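Local coordinates for protein inositol dehydrogenase (Lactobacillus casei, PDB 4MKX) that probably oxidises scyllo-inositol with NAD as a sugar-alcohol dehydrogenase of the Gfo/Idh/MocA family, at residues Q46-V51 against L63-V68. Numbering follows the deposited sequence.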
loop_
_atom_site.group_PDB
_atom_site.type_symbol
_atom_site.label_atom_id
_atom_site.label_comp_id
_atom_site.label_asym_id
_atom_site.label_seq_id
_atom_site.Cartn_x
_atom_site.Cartn_y
_atom_site.Cartn_z
ATOM N N GLN A 46 21.978 19.457 -33.290
ATOM C CA GLN A 46 22.554 19.985 -34.521
ATOM C C GLN A 46 23.149 18.886 -35.393
ATOM O O GLN A 46 23.029 18.911 -36.622
ATOM C CB GLN A 46 23.638 21.000 -34.167
ATOM C CG GLN A 46 24.467 21.458 -35.358
ATOM C CD GLN A 46 23.722 22.421 -36.262
ATOM O OE1 GLN A 46 22.629 22.883 -35.935
ATOM N NE2 GLN A 46 24.320 22.736 -37.403
ATOM N N ALA A 47 23.789 17.912 -34.752
ATOM C CA ALA A 47 24.522 16.895 -35.492
ATOM C C ALA A 47 24.350 15.519 -34.864
ATOM O O ALA A 47 24.093 15.403 -33.662
ATOM C CB ALA A 47 25.993 17.257 -35.554
ATOM N N ALA A 48 24.482 14.481 -35.686
ATOM C CA ALA A 48 24.438 13.101 -35.213
ATOM C C ALA A 48 25.521 12.294 -35.920
ATOM O O ALA A 48 25.807 12.534 -37.100
ATOM C CB ALA A 48 23.071 12.486 -35.467
ATOM N N THR A 49 26.130 11.357 -35.194
ATOM C CA THR A 49 27.104 10.427 -35.771
ATOM C C THR A 49 26.605 9.005 -35.596
ATOM O O THR A 49 26.200 8.618 -34.501
ATOM C CB THR A 49 28.468 10.525 -35.072
ATOM O OG1 THR A 49 29.048 11.807 -35.327
ATOM C CG2 THR A 49 29.427 9.437 -35.571
ATOM N N SER A 50 26.614 8.238 -36.681
ATOM C CA SER A 50 26.336 6.808 -36.628
ATOM C C SER A 50 26.862 6.158 -37.897
ATOM O O SER A 50 26.940 6.801 -38.944
ATOM C CB SER A 50 24.841 6.536 -36.488
ATOM O OG SER A 50 24.584 5.145 -36.526
ATOM N N VAL A 51 27.234 4.887 -37.804
ATOM C CA VAL A 51 27.707 4.163 -38.977
ATOM C C VAL A 51 26.630 3.164 -39.408
ATOM O O VAL A 51 26.845 2.307 -40.265
ATOM C CB VAL A 51 29.092 3.504 -38.733
ATOM C CG1 VAL A 51 28.982 2.366 -37.733
ATOM C CG2 VAL A 51 29.722 3.040 -40.043
ATOM N N LEU A 63 13.886 14.141 -36.549
ATOM C CA LEU A 63 14.332 15.219 -35.671
ATOM C C LEU A 63 14.876 16.446 -36.394
ATOM O O LEU A 63 15.221 17.442 -35.752
ATOM C CB LEU A 63 15.376 14.703 -34.680
ATOM C CG LEU A 63 15.045 13.430 -33.903
ATOM C CD1 LEU A 63 16.130 13.160 -32.873
ATOM C CD2 LEU A 63 13.700 13.538 -33.229
ATOM N N GLY A 64 14.956 16.381 -37.720
ATOM C CA GLY A 64 15.471 17.490 -38.507
ATOM C C GLY A 64 16.896 17.894 -38.167
ATOM O O GLY A 64 17.240 19.080 -38.191
ATOM N N VAL A 65 17.721 16.910 -37.823
ATOM C CA VAL A 65 19.140 17.151 -37.601
ATOM C C VAL A 65 19.769 17.611 -38.915
ATOM O O VAL A 65 19.542 17.004 -39.961
ATOM C CB VAL A 65 19.838 15.876 -37.093
ATOM C CG1 VAL A 65 21.343 15.988 -37.235
ATOM C CG2 VAL A 65 19.458 15.618 -35.646
ATOM N N GLU A 66 20.556 18.679 -38.855
ATOM C CA GLU A 66 21.146 19.267 -40.056
ATOM C C GLU A 66 22.404 18.563 -40.576
ATOM O O GLU A 66 22.537 18.332 -41.779
ATOM C CB GLU A 66 21.424 20.750 -39.826
ATOM C CG GLU A 66 20.152 21.579 -39.758
ATOM C CD GLU A 66 20.399 23.001 -39.308
ATOM O OE1 GLU A 66 21.527 23.505 -39.508
ATOM O OE2 GLU A 66 19.461 23.612 -38.749
ATOM N N GLU A 67 23.324 18.225 -39.677
ATOM C CA GLU A 67 24.599 17.631 -40.081
ATOM C C GLU A 67 24.711 16.179 -39.626
ATOM O O GLU A 67 24.632 15.900 -38.435
ATOM C CB GLU A 67 25.756 18.431 -39.485
ATOM C CG GLU A 67 25.720 19.919 -39.771
ATOM C CD GLU A 67 26.864 20.659 -39.114
ATOM O OE1 GLU A 67 27.994 20.598 -39.642
ATOM O OE2 GLU A 67 26.639 21.309 -38.071
ATOM N N VAL A 68 24.886 15.253 -40.562
ATOM C CA VAL A 68 25.115 13.857 -40.190
ATOM C C VAL A 68 26.546 13.427 -40.529
ATOM O O VAL A 68 27.149 13.930 -41.485
ATOM C CB VAL A 68 24.088 12.900 -40.829
ATOM C CG1 VAL A 68 22.709 13.095 -40.200
ATOM C CG2 VAL A 68 24.023 13.111 -42.326
#
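V65, the first residue of 63-68 to touch 46-51, directs its side chain at the neighbouring strand just after G64 has ended helix 53-63 with a positive phi. Its CG1, anti to the backbone N (chi1 164°), lies 3.4 Å from the carbonyl O of Q46 and also reaches A47 CA and, more loosely, A48 CB. E66 follows at the exposed end of the contact. Its backbone N gives a weak, bent hydrogen bond to Q46 O, while its carboxylate OE1 stays 3.6 Å from Q46 NE2; a long, weak ion pair links its other oxygen to K44. E67 opens the strand pairing: its N donates to the same Q46 O at 3.1 Å, nearly straight, so that one carbonyl receives two successive N-H groups. The E67 side chain then turns to the amide of Q46, whose NE2 donates to E67 OE2 at 2.8 Å with an N-H...O angle of 169°. OE2 lies almost in the amide plane of Q46, while NE2 approaches it on the anti side and tilted well out of the carboxylate plane, the two planar groups being 74° apart. Backbone N of D80 also binds OE2. On the backbone, A48 N donates to E67 O (3.1 Å). V68 adds a CA-H...O contact, its CA 3.4 Å from A48 O, and the ladder runs on to F69, which bonds A48 and S50 through the backbone. Strands 43-49 and 67-69, connected through helix 53-63, form a beta-alpha-beta unit at the edge of the Rossmann sheet. An alanine at Q46 would probably leave E67 OE2 with D80 N but without its amide partner, and the carboxylate freer to turn. Two N-H donors converging on E67 OE2 would be expected to stabilise its negative charge, adding a polar side-chain link to the backbone ladder.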